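Local atomic coordinates of transketolase (Campylobacter jejuni, PDB entry 3M6L), a protein that belongs to the thiamine diphosphate-dependent transketolase family and binds thiamine diphosphate, calcium and ribose-5-phosphate as a two-chain assembly. Residues A[164-169]-A[394-399]; A[415-420]-A[442-447]; A[322-327]-A[407-412]. All coordinates share one frame; numbering follows the deposited sequence.

Overall arrangement
The three contacts illustrate how a two-chain cofactor enzyme joins its domains. Contacts 1 and 3 both bridge the thiamine diphosphate binding and pyrimidine binding domains, and their segments alternate along the chain: 164-169, 322-327, 394-399, 407-412. Contact 2 follows and lies wholly within the pyrimidine binding domain. Helix 394-407 leads from contact 1 to strand 411-417, which contacts 2 and 3 share and which belongs to the six-stranded parallel sheet. The centres of contacts 1 and 2 lie about 19 Å apart. Those of contacts 1 and 3 are about 23 Å apart, and those of contacts 2 and 3 about 27 Å. Contacts 1 and 2 meet thiamine diphosphate and the second subunit; contact 3 does neither.

Contact 1. Residues A[164-169]-A[394-399]; sequences YEACSL and EHAMAA. With TPP (thiamine diphosphate), chain C.
The flat carboxylate of E165 is presented to the first turn of the opposing helix, where A396 N donates to OE1 over 2.9 Å, nearly in line with the C-O bond (N-H...O angle 153°). The other oxygen, OE2, accepts from a water that in turn takes the amide of H395, and it is also hydrogen-bonded to G161 N of the second subunit, which makes this one carboxylate a junction between chains. The H395 ring lies apart from E165, edge-to-face with Y423 of the second subunit. With chi2 at -179°, the E165 chain runs out straight from CG, carrying the carboxylate across the gap between helices. Nearer the backbone the fit is close: E165 CB is 3.5 Å from A396 CB, and A166 CB meets the same methyl at 4.2 Å. Alanines on both sides let the axes approach to 8.7 Å at a crossing angle of -70°. From the start of its helix E394 turns the opposite way, its chain bent at chi2, and brings OE2 to 2.5 Å from N1' of thiamine diphosphate; a glutamate facing this nitrogen is a hallmark of enzymes using the cofactor. Helices 161-172 and 394-407 thus join two domains: A166 and A399 both rest on A124 of helix 121-140, while H395 and A398 lie against helix 421-434.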
loop_
_atom_site.group_PDB
_atom_site.type_symbol
_atom_site.label_atom_id
_atom_site.label_comp_id
_atom_site.label_asym_id
_atom_site.label_seq_id
_atom_site.Cartn_x
_atom_site.Cartn_y
_atom_site.Cartn_z
ATOM N N TYR A 164 -8.583 1.410 -11.235
ATOM C CA TYR A 164 -9.852 2.119 -11.142
ATOM C C TYR A 164 -9.557 3.573 -10.792
ATOM O O TYR A 164 -10.153 4.480 -11.305
ATOM C CB TYR A 164 -10.785 1.538 -10.108
ATOM C CG TYR A 164 -11.193 0.108 -10.247
ATOM C CD1 TYR A 164 -12.469 -0.219 -10.736
ATOM C CD2 TYR A 164 -10.421 -0.913 -9.759
ATOM C CE1 TYR A 164 -12.850 -1.507 -10.818
ATOM C CE2 TYR A 164 -10.819 -2.236 -9.814
ATOM C CZ TYR A 164 -12.081 -2.527 -10.301
ATOM O OH TYR A 164 -12.498 -3.780 -10.370
ATOM N N GLU A 165 -8.641 3.812 -9.814
ATOM C CA GLU A 165 -8.237 5.189 -9.407
ATOM C C GLU A 165 -7.750 5.967 -10.602
ATOM O O GLU A 165 -8.154 7.119 -10.827
ATOM C CB GLU A 165 -7.131 5.125 -8.316
ATOM C CG GLU A 165 -7.544 4.585 -6.951
ATOM C CD GLU A 165 -6.338 4.616 -5.991
ATOM O OE1 GLU A 165 -5.272 5.223 -6.328
ATOM O OE2 GLU A 165 -6.480 4.085 -4.857
ATOM N N ALA A 166 -6.786 5.393 -11.341
ATOM C CA ALA A 166 -6.175 6.116 -12.456
ATOM C C ALA A 166 -7.142 6.330 -13.607
ATOM O O ALA A 166 -7.114 7.425 -14.136
ATOM C CB ALA A 166 -4.920 5.386 -12.933
ATOM N N CYS A 167 -7.966 5.366 -13.895
ATOM C CA CYS A 167 -8.964 5.516 -14.998
ATOM C C CYS A 167 -10.037 6.555 -14.643
ATOM O O CYS A 167 -10.529 7.352 -15.513
ATOM C CB CYS A 167 -9.516 4.198 -15.358
ATOM S SG CYS A 167 -8.221 3.172 -16.228
ATOM N N SER A 168 -10.376 6.640 -13.354
ATOM C CA SER A 168 -11.287 7.713 -12.878
ATOM C C SER A 168 -10.756 9.059 -13.269
ATOM O O SER A 168 -11.437 9.939 -13.833
ATOM C CB SER A 168 -11.475 7.590 -11.335
ATOM O OG SER A 168 -12.478 8.459 -10.850
ATOM N N LEU A 169 -9.485 9.287 -12.997
ATOM C CA LEU A 169 -8.858 10.509 -13.399
ATOM C C LEU A 169 -8.795 10.700 -14.953
ATOM O O LEU A 169 -8.890 11.860 -15.417
ATOM C CB LEU A 169 -7.495 10.670 -12.767
ATOM C CG LEU A 169 -7.393 11.171 -11.332
ATOM C CD1 LEU A 169 -5.982 10.883 -10.628
ATOM C CD2 LEU A 169 -7.739 12.652 -11.175
ATOM N N GLU A 394 -4.137 8.044 -3.241
ATOM C CA GLU A 394 -2.725 8.120 -2.988
ATOM C C GLU A 394 -1.935 7.266 -3.964
ATOM O O GLU A 394 -0.871 7.691 -4.448
ATOM C CB GLU A 394 -2.386 7.725 -1.547
ATOM C CG GLU A 394 -2.964 8.610 -0.488
ATOM C CD GLU A 394 -4.377 8.277 -0.086
ATOM O OE1 GLU A 394 -4.879 7.219 -0.594
ATOM O OE2 GLU A 394 -4.917 9.010 0.771
ATOM N N HIS A 395 -2.322 5.999 -4.185
ATOM C CA HIS A 395 -1.491 5.140 -4.985
ATOM C C HIS A 395 -1.405 5.567 -6.441
ATOM O O HIS A 395 -0.328 5.631 -7.020
ATOM C CB HIS A 395 -2.031 3.745 -4.917
ATOM C CG HIS A 395 -1.127 2.610 -5.231
ATOM N ND1 HIS A 395 0.217 2.643 -5.497
ATOM C CD2 HIS A 395 -1.481 1.299 -5.159
ATOM C CE1 HIS A 395 0.629 1.382 -5.646
ATOM N NE2 HIS A 395 -0.392 0.576 -5.473
ATOM N N ALA A 396 -2.540 5.895 -7.052
ATOM C CA ALA A 396 -2.548 6.342 -8.403
ATOM C C ALA A 396 -1.795 7.691 -8.559
ATOM O O ALA A 396 -1.072 7.909 -9.518
ATOM C CB ALA A 396 -3.964 6.442 -8.942
HETATM N N MSE A 397 -1.913 8.571 -7.562
HETATM C CA MSE A 397 -1.116 9.774 -7.576
HETATM C C MSE A 397 0.351 9.547 -7.715
HETATM O O MSE A 397 1.013 10.129 -8.564
HETATM C CB MSE A 397 -1.389 10.632 -6.368
HETATM C CG MSE A 397 -0.379 11.611 -6.021
HETATM SE SE MSE A 397 -0.733 12.733 -4.449
HETATM C CE MSE A 397 -0.230 11.293 -3.147
ATOM N N ALA A 398 0.917 8.619 -6.902
ATOM C CA ALA A 398 2.309 8.344 -7.025
ATOM C C ALA A 398 2.691 7.673 -8.319
ATOM O O ALA A 398 3.727 8.020 -8.919
ATOM C CB ALA A 398 2.765 7.451 -5.827
ATOM N N ALA A 399 1.856 6.765 -8.833
ATOM C CA ALA A 399 2.159 6.180 -10.102
ATOM C C ALA A 399 2.027 7.126 -11.307
ATOM O O ALA A 399 2.869 7.059 -12.237
ATOM C CB ALA A 399 1.362 4.949 -10.357
HETATM N "N1'" TPP C . -6.314 9.128 2.871
HETATM C "C2'" TPP C . -6.811 8.112 3.574
HETATM C CM2 TPP C . -6.513 6.714 3.067
HETATM N "N3'" TPP C . -7.537 8.179 4.712
HETATM C "C4'" TPP C . -7.753 9.375 5.267
HETATM N "N4'" TPP C . -8.413 9.402 6.403
HETATM C "C5'" TPP C . -7.275 10.593 4.529
HETATM C "C6'" TPP C . -6.557 10.392 3.351
HETATM C "C7'" TPP C . -7.565 12.043 5.078
HETATM N N3 TPP C . -9.073 12.372 4.903
HETATM C C2 TPP C . -10.133 12.260 5.796
HETATM S S1 TPP C . -11.791 12.557 5.245
HETATM C C5 TPP C . -11.069 13.003 3.709
HETATM C C4 TPP C . -9.612 12.794 3.732
HETATM C CM4 TPP C . -8.860 13.019 2.479
HETATM C C6 TPP C . -11.819 13.486 2.491
HETATM C C7 TPP C . -13.202 14.087 2.685
HETATM O O7 TPP C . -13.906 12.914 2.604
HETATM P PA TPP C . -15.410 12.623 2.571
HETATM O O1A TPP C . -15.420 11.158 2.511
HETATM O O2A TPP C . -15.946 13.350 1.359
HETATM O O3A TPP C . -15.925 13.265 3.903
HETATM P PB TPP C . -16.906 14.462 4.348
HETATM O O1B TPP C . -17.547 13.961 5.577
HETATM O O2B TPP C . -17.825 14.842 3.221
HETATM O O3B TPP C . -16.077 15.687 4.548
HETATM O O HOH W 1 -4.710 4.765 -3.022
#

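Contact 2. Residues A[415-420]-A[442-447]; sequences ATFFIF and FTHDSI. With TPP (thiamine diphosphate), chain C; R5P (ribose-5-phosphate), chain F.
H444 and F417 meet across the ends of two strands, F417 CE1 lying 3.3 Å above the centre of the imidazole plane. The rings are inclined at 40°, so the pairing is oblique. At its far end the imidazole donates from NE2 to O2P of ribose-5-phosphate over 2.7 Å, with an N-H...O angle of 162°. ND1 donates to T443 OG1 at 2.7 Å, although the hydroxyl is tilted from the ring plane; with both nitrogens engaged, the ring's rotation is set. That hydroxyl also lies at the edge of the F417 ring and is hydrogen-bonded to N372. Beside this site the F420 ring is sandwiched, with N3' of thiamine diphosphate 3.4 Å above one face and I419 CG2 over the centre of the other.

Behind these groups stands a beta-alpha-beta crossover, in which strand 411-417 leads through helix 421-434 into its parallel neighbour 439-443, and the ligands gather at the C-terminal ends of the strands. T443 N donates to T416 O, and T443 O receives F418 N at 2.7 Å, the two parallel-strand bonds by which T443 grips the chain on either side of its bridge partner F417. A water then ties H444 O to I419 N, extending the link past the strands.

On the side away from the phosphate, F418 CD1 touches F442 CD2 at 3.5 Å, though the two rings are slid apart and barely overlap. The CG of F418 stands opposite the backbone N (chi1 -167°), which directs its ring toward F442 and places D445 O at its edge. D445 itself is held by a salt bridge to R475, and F465 of helix 461-467 meets the F442 ring edge-to-face.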
loop_
_atom_site.group_PDB
_atom_site.type_symbol
_atom_site.label_atom_id
_atom_site.label_comp_id
_atom_site.label_asym_id
_atom_site.label_seq_id
_atom_site.Cartn_x
_atom_site.Cartn_y
_atom_site.Cartn_z
ATOM N N ALA A 415 1.883 14.464 -2.487
ATOM C CA ALA A 415 1.745 14.772 -1.096
ATOM C C ALA A 415 0.545 14.112 -0.395
ATOM O O ALA A 415 -0.552 13.962 -0.964
ATOM C CB ALA A 415 1.528 16.369 -0.933
ATOM N N THR A 416 0.786 13.592 0.815
ATOM C CA THR A 416 -0.238 13.114 1.723
ATOM C C THR A 416 0.305 13.157 3.154
ATOM O O THR A 416 1.424 13.605 3.404
ATOM C CB THR A 416 -0.803 11.672 1.312
ATOM O OG1 THR A 416 -1.905 11.317 2.148
ATOM C CG2 THR A 416 0.437 10.744 1.298
ATOM N N PHE A 417 -0.546 12.717 4.074
ATOM C CA PHE A 417 -0.106 12.550 5.461
ATOM C C PHE A 417 0.864 11.389 5.442
ATOM O O PHE A 417 0.653 10.383 4.717
ATOM C CB PHE A 417 -1.265 12.245 6.418
ATOM C CG PHE A 417 -2.254 13.316 6.656
ATOM C CD1 PHE A 417 -1.891 14.649 6.599
ATOM C CD2 PHE A 417 -3.593 12.986 6.979
ATOM C CE1 PHE A 417 -2.857 15.583 6.902
ATOM C CE2 PHE A 417 -4.490 13.941 7.262
ATOM C CZ PHE A 417 -4.099 15.225 7.217
ATOM N N PHE A 418 1.881 11.423 6.307
ATOM C CA PHE A 418 2.902 10.348 6.332
ATOM C C PHE A 418 2.282 8.955 6.568
ATOM O O PHE A 418 2.742 7.964 6.027
ATOM C CB PHE A 418 3.956 10.671 7.398
ATOM C CG PHE A 418 5.220 9.889 7.389
ATOM C CD1 PHE A 418 5.788 9.327 6.198
ATOM C CD2 PHE A 418 5.933 9.707 8.590
ATOM C CE1 PHE A 418 6.969 8.633 6.254
ATOM C CE2 PHE A 418 7.108 9.080 8.570
ATOM C CZ PHE A 418 7.634 8.528 7.429
ATOM N N ILE A 419 1.251 8.888 7.404
ATOM C CA ILE A 419 0.620 7.557 7.686
ATOM C C ILE A 419 0.105 6.971 6.402
ATOM O O ILE A 419 0.157 5.766 6.135
ATOM C CB ILE A 419 -0.490 7.655 8.801
ATOM C CG1 ILE A 419 -1.004 6.233 9.147
ATOM C CG2 ILE A 419 -1.590 8.492 8.302
ATOM C CD1 ILE A 419 0.083 5.245 9.533
ATOM N N PHE A 420 -0.390 7.808 5.507
ATOM C CA PHE A 420 -0.964 7.277 4.244
ATOM C C PHE A 420 0.042 7.120 3.099
ATOM O O PHE A 420 -0.289 6.731 1.975
ATOM C CB PHE A 420 -2.245 8.060 3.864
ATOM C CG PHE A 420 -3.294 8.136 4.994
ATOM C CD1 PHE A 420 -3.661 7.031 5.690
ATOM C CD2 PHE A 420 -3.819 9.330 5.383
ATOM C CE1 PHE A 420 -4.606 7.083 6.738
ATOM C CE2 PHE A 420 -4.742 9.391 6.397
ATOM C CZ PHE A 420 -5.065 8.293 7.100
ATOM N N PHE A 442 5.385 14.400 2.940
ATOM C CA PHE A 442 4.632 13.689 3.902
ATOM C C PHE A 442 4.579 14.506 5.186
ATOM O O PHE A 442 5.552 14.537 5.938
ATOM C CB PHE A 442 5.301 12.347 4.274
ATOM C CG PHE A 442 5.420 11.335 3.131
ATOM C CD1 PHE A 442 4.382 11.129 2.205
ATOM C CD2 PHE A 442 6.548 10.643 3.023
ATOM C CE1 PHE A 442 4.522 10.128 1.212
ATOM C CE2 PHE A 442 6.722 9.669 2.021
ATOM C CZ PHE A 442 5.654 9.465 1.116
ATOM N N THR A 443 3.453 15.074 5.460
ATOM C CA THR A 443 3.228 15.833 6.662
ATOM C C THR A 443 2.625 14.984 7.812
ATOM O O THR A 443 2.254 13.754 7.683
ATOM C CB THR A 443 2.374 17.116 6.360
ATOM O OG1 THR A 443 0.998 16.785 6.218
ATOM C CG2 THR A 443 2.929 17.829 5.118
ATOM N N HIS A 444 2.441 15.590 8.969
ATOM C CA HIS A 444 1.797 14.958 10.120
ATOM C C HIS A 444 2.541 13.719 10.524
ATOM O O HIS A 444 2.006 12.615 10.575
ATOM C CB HIS A 444 0.347 14.670 9.787
ATOM C CG HIS A 444 -0.482 15.912 9.639
ATOM N ND1 HIS A 444 -0.257 16.829 8.635
ATOM C CD2 HIS A 444 -1.633 16.274 10.256
ATOM C CE1 HIS A 444 -1.147 17.811 8.774
ATOM N NE2 HIS A 444 -2.036 17.466 9.698
ATOM N N ASP A 445 3.778 13.951 10.790
ATOM C CA ASP A 445 4.763 12.878 10.900
ATOM C C ASP A 445 4.789 12.041 12.196
ATOM O O ASP A 445 5.578 11.018 12.183
ATOM C CB ASP A 445 6.223 13.385 10.668
ATOM C CG ASP A 445 6.758 14.273 11.778
ATOM O OD1 ASP A 445 5.976 14.983 12.460
ATOM O OD2 ASP A 445 7.978 14.183 12.056
ATOM N N SER A 446 4.003 12.354 13.222
ATOM C CA SER A 446 4.222 11.648 14.499
ATOM C C SER A 446 3.031 11.671 15.362
ATOM O O SER A 446 1.988 12.161 14.951
ATOM C CB SER A 446 5.402 12.299 15.243
ATOM O OG SER A 446 4.950 13.452 15.910
ATOM N N ILE A 447 3.130 11.029 16.522
ATOM C CA ILE A 447 2.162 11.242 17.597
ATOM C C ILE A 447 1.770 12.700 17.898
ATOM O O ILE A 447 0.701 12.908 18.385
ATOM C CB ILE A 447 2.626 10.478 18.909
ATOM C CG1 ILE A 447 4.037 10.847 19.278
ATOM C CG2 ILE A 447 2.431 8.992 18.754
ATOM C CD1 ILE A 447 4.319 10.511 20.760
HETATM N "N1'" TPP C . -6.314 9.128 2.871
HETATM C "C2'" TPP C . -6.811 8.112 3.574
HETATM C CM2 TPP C . -6.513 6.714 3.067
HETATM N "N3'" TPP C . -7.537 8.179 4.712
HETATM C "C4'" TPP C . -7.753 9.375 5.267
HETATM N "N4'" TPP C . -8.413 9.402 6.403
HETATM C "C5'" TPP C . -7.275 10.593 4.529
HETATM C "C6'" TPP C . -6.557 10.392 3.351
HETATM C "C7'" TPP C . -7.565 12.043 5.078
HETATM N N3 TPP C . -9.073 12.372 4.903
HETATM C C2 TPP C . -10.133 12.260 5.796
HETATM S S1 TPP C . -11.791 12.557 5.245
HETATM C C5 TPP C . -11.069 13.003 3.709
HETATM C C4 TPP C . -9.612 12.794 3.732
HETATM C CM4 TPP C . -8.860 13.019 2.479
HETATM C C6 TPP C . -11.819 13.486 2.491
HETATM C C7 TPP C . -13.202 14.087 2.685
HETATM O O7 TPP C . -13.906 12.914 2.604
HETATM P PA TPP C . -15.410 12.623 2.571
HETATM O O1A TPP C . -15.420 11.158 2.511
HETATM O O2A TPP C . -15.946 13.350 1.359
HETATM O O3A TPP C . -15.925 13.265 3.903
HETATM P PB TPP C . -16.906 14.462 4.348
HETATM O O1B TPP C . -17.547 13.961 5.577
HETATM O O2B TPP C . -17.825 14.842 3.221
HETATM O O3B TPP C . -16.077 15.687 4.548
HETATM C C1 R5P F . -8.384 12.733 8.506
HETATM O O1 R5P F . -9.460 11.762 8.733
HETATM C C2 R5P F . -8.820 14.162 8.864
HETATM O O2 R5P F . -9.594 14.814 7.837
HETATM C C3 R5P F . -7.761 15.133 9.455
HETATM O O3 R5P F . -8.334 15.187 10.755
HETATM C C4 R5P F . -7.683 16.662 9.137
HETATM O O4 R5P F . -7.943 16.882 7.735
HETATM C C5 R5P F . -6.390 17.387 9.678
HETATM O O5 R5P F . -6.492 18.842 9.953
HETATM P P R5P F . -5.165 19.770 10.289
HETATM O O1P R5P F . -4.610 20.546 8.969
HETATM O O2P R5P F . -4.133 18.653 10.853
HETATM O O3P R5P F . -5.313 20.766 11.396
HETATM O O HOH W 2 0.350 11.020 9.305
#

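Contact 3. Residues A[322-327]-A[407-412]; sequences RLLNPD and YGIFLP
L323 and I409 carry most of the apolar contact, their side chains passing at a slant, CB to CB at 4.0 Å, while the branch ends L323 CD1 and I409 CD1 meet at 4.1 Å. L324 reaches in from the helix end with a single methyl, its CD2 lying 3.9 Å from I409 CG2 and 3.6 Å from G408 O. The chi1 of I409, 60°, sets CG1 between backbone N and carbonyl carbon, a position from which it covers the centre of the F410 ring while CG2 remains turned to the leucines. Farther along, P326 CG grazes L411 CD1 at 4.4 Å.

Polar contact is indirect: the segments share no direct hydrogen bond, but one water bridges two acceptors, giving its protons to L323 O at the helix end (2.9 Å) and I409 O in the loop (2.8 Å).

In the backbone, G408 leaves helix 394-407 with a positive phi of 146°, and N325 is the first residue to leave helix 317-324, with an ordinary negative phi. The end of helix 317-324, in the thiamine diphosphate binding region, thus packs on the turn between helix 394-407 and strand 411-417 of the pyrimidine binding region, a partly buried apolar join. I409 also rests on A136 of helix 121-140, R322 forms a salt bridge with E359, and backbone bonds from L411 to G360 and L362 set the contact beside strand 361-365.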
loop_
_atom_site.group_PDB
_atom_site.type_symbol
_atom_site.label_atom_id
_atom_site.label_comp_id
_atom_site.label_asym_id
_atom_site.label_seq_id
_atom_site.Cartn_x
_atom_site.Cartn_y
_atom_site.Cartn_z
ATOM N N ARG A 322 15.026 25.507 -21.237
ATOM C CA ARG A 322 14.967 25.671 -19.807
ATOM C C ARG A 322 14.360 24.391 -19.113
ATOM O O ARG A 322 14.827 23.989 -18.039
ATOM C CB ARG A 322 14.199 26.888 -19.385
ATOM C CG ARG A 322 14.760 28.244 -19.859
ATOM C CD ARG A 322 14.147 29.392 -19.191
ATOM N NE ARG A 322 12.745 29.594 -19.556
ATOM C CZ ARG A 322 12.324 30.190 -20.670
ATOM N NH1 ARG A 322 13.171 30.652 -21.584
ATOM N NH2 ARG A 322 11.056 30.326 -20.882
ATOM N N LEU A 323 13.300 23.842 -19.674
ATOM C CA LEU A 323 12.674 22.647 -19.058
ATOM C C LEU A 323 13.621 21.438 -19.082
ATOM O O LEU A 323 13.685 20.616 -18.176
ATOM C CB LEU A 323 11.369 22.287 -19.810
ATOM C CG LEU A 323 10.244 23.292 -19.687
ATOM C CD1 LEU A 323 9.212 23.011 -20.708
ATOM C CD2 LEU A 323 9.611 23.251 -18.258
ATOM N N LEU A 324 14.387 21.311 -20.147
ATOM C CA LEU A 324 15.323 20.186 -20.208
ATOM C C LEU A 324 16.611 20.370 -19.368
ATOM O O LEU A 324 17.270 19.402 -19.070
ATOM C CB LEU A 324 15.674 19.963 -21.677
ATOM C CG LEU A 324 14.547 19.549 -22.627
ATOM C CD1 LEU A 324 15.142 19.695 -24.075
ATOM C CD2 LEU A 324 14.108 18.128 -22.315
ATOM N N ASN A 325 16.951 21.590 -18.998
ATOM C CA ASN A 325 18.202 21.935 -18.330
ATOM C C ASN A 325 17.922 22.890 -17.203
ATOM O O ASN A 325 18.340 24.052 -17.244
ATOM C CB ASN A 325 19.132 22.639 -19.356
ATOM C CG ASN A 325 19.491 21.746 -20.550
ATOM O OD1 ASN A 325 20.251 20.780 -20.403
ATOM N ND2 ASN A 325 18.929 22.062 -21.746
ATOM N N PRO A 326 17.145 22.452 -16.185
ATOM C CA PRO A 326 16.896 23.372 -15.097
ATOM C C PRO A 326 18.160 23.735 -14.313
ATOM O O PRO A 326 19.058 22.905 -14.144
ATOM C CB PRO A 326 15.827 22.649 -14.271
ATOM C CG PRO A 326 15.992 21.217 -14.576
ATOM C CD PRO A 326 16.519 21.133 -15.991
ATOM N N ASP A 327 18.215 24.961 -13.838
ATOM C CA ASP A 327 19.328 25.473 -13.066
ATOM C C ASP A 327 18.899 25.629 -11.614
ATOM O O ASP A 327 18.220 26.581 -11.232
ATOM C CB ASP A 327 19.766 26.846 -13.543
ATOM C CG ASP A 327 21.162 27.185 -13.049
ATOM O OD1 ASP A 327 21.546 26.724 -11.926
ATOM O OD2 ASP A 327 21.904 27.856 -13.820
ATOM N N TYR A 407 8.490 11.634 -18.181
ATOM C CA TYR A 407 7.980 12.177 -19.429
ATOM C C TYR A 407 9.083 12.899 -20.190
ATOM O O TYR A 407 9.181 12.770 -21.404
ATOM C CB TYR A 407 6.755 13.118 -19.192
ATOM C CG TYR A 407 6.152 13.546 -20.490
ATOM C CD1 TYR A 407 5.205 12.704 -21.124
ATOM C CD2 TYR A 407 6.542 14.705 -21.113
ATOM C CE1 TYR A 407 4.653 13.096 -22.320
ATOM C CE2 TYR A 407 5.957 15.081 -22.292
ATOM C CZ TYR A 407 5.014 14.289 -22.846
ATOM O OH TYR A 407 4.472 14.636 -24.111
ATOM N N GLY A 408 9.842 13.783 -19.539
ATOM C CA GLY A 408 11.012 14.331 -20.149
ATOM C C GLY A 408 11.224 15.773 -19.719
ATOM O O GLY A 408 12.335 16.256 -19.845
ATOM N N ILE A 409 10.221 16.395 -19.164
ATOM C CA ILE A 409 10.328 17.858 -18.860
ATOM C C ILE A 409 9.727 18.308 -17.532
ATOM O O ILE A 409 9.709 19.533 -17.215
ATOM C CB ILE A 409 9.613 18.729 -19.965
ATOM C CG1 ILE A 409 8.126 18.398 -20.061
ATOM C CG2 ILE A 409 10.388 18.596 -21.253
ATOM C CD1 ILE A 409 7.245 19.390 -20.911
ATOM N N PHE A 410 9.476 17.346 -16.645
ATOM C CA PHE A 410 8.699 17.690 -15.423
ATOM C C PHE A 410 9.462 17.231 -14.165
ATOM O O PHE A 410 10.164 16.250 -14.196
ATOM C CB PHE A 410 7.337 17.035 -15.438
ATOM C CG PHE A 410 6.413 17.549 -16.495
ATOM C CD1 PHE A 410 6.046 18.901 -16.472
ATOM C CD2 PHE A 410 5.920 16.731 -17.469
ATOM C CE1 PHE A 410 5.183 19.404 -17.519
ATOM C CE2 PHE A 410 5.055 17.210 -18.458
ATOM C CZ PHE A 410 4.707 18.552 -18.468
ATOM N N LEU A 411 9.173 17.934 -13.076
ATOM C CA LEU A 411 9.743 17.696 -11.735
ATOM C C LEU A 411 8.553 17.615 -10.804
ATOM O O LEU A 411 8.081 18.633 -10.286
ATOM C CB LEU A 411 10.631 18.915 -11.324
ATOM C CG LEU A 411 11.902 18.935 -12.124
ATOM C CD1 LEU A 411 12.508 20.425 -11.942
ATOM C CD2 LEU A 411 12.849 17.832 -11.644
ATOM N N PRO A 412 7.932 16.433 -10.605
ATOM C CA PRO A 412 6.705 16.319 -9.828
ATOM C C PRO A 412 6.878 16.089 -8.331
ATOM O O PRO A 412 7.873 15.506 -7.881
ATOM C CB PRO A 412 6.033 15.086 -10.452
ATOM C CG PRO A 412 7.274 14.252 -10.795
ATOM C CD PRO A 412 8.320 15.170 -11.223
HETATM O O HOH W 3 11.836 20.684 -15.879
#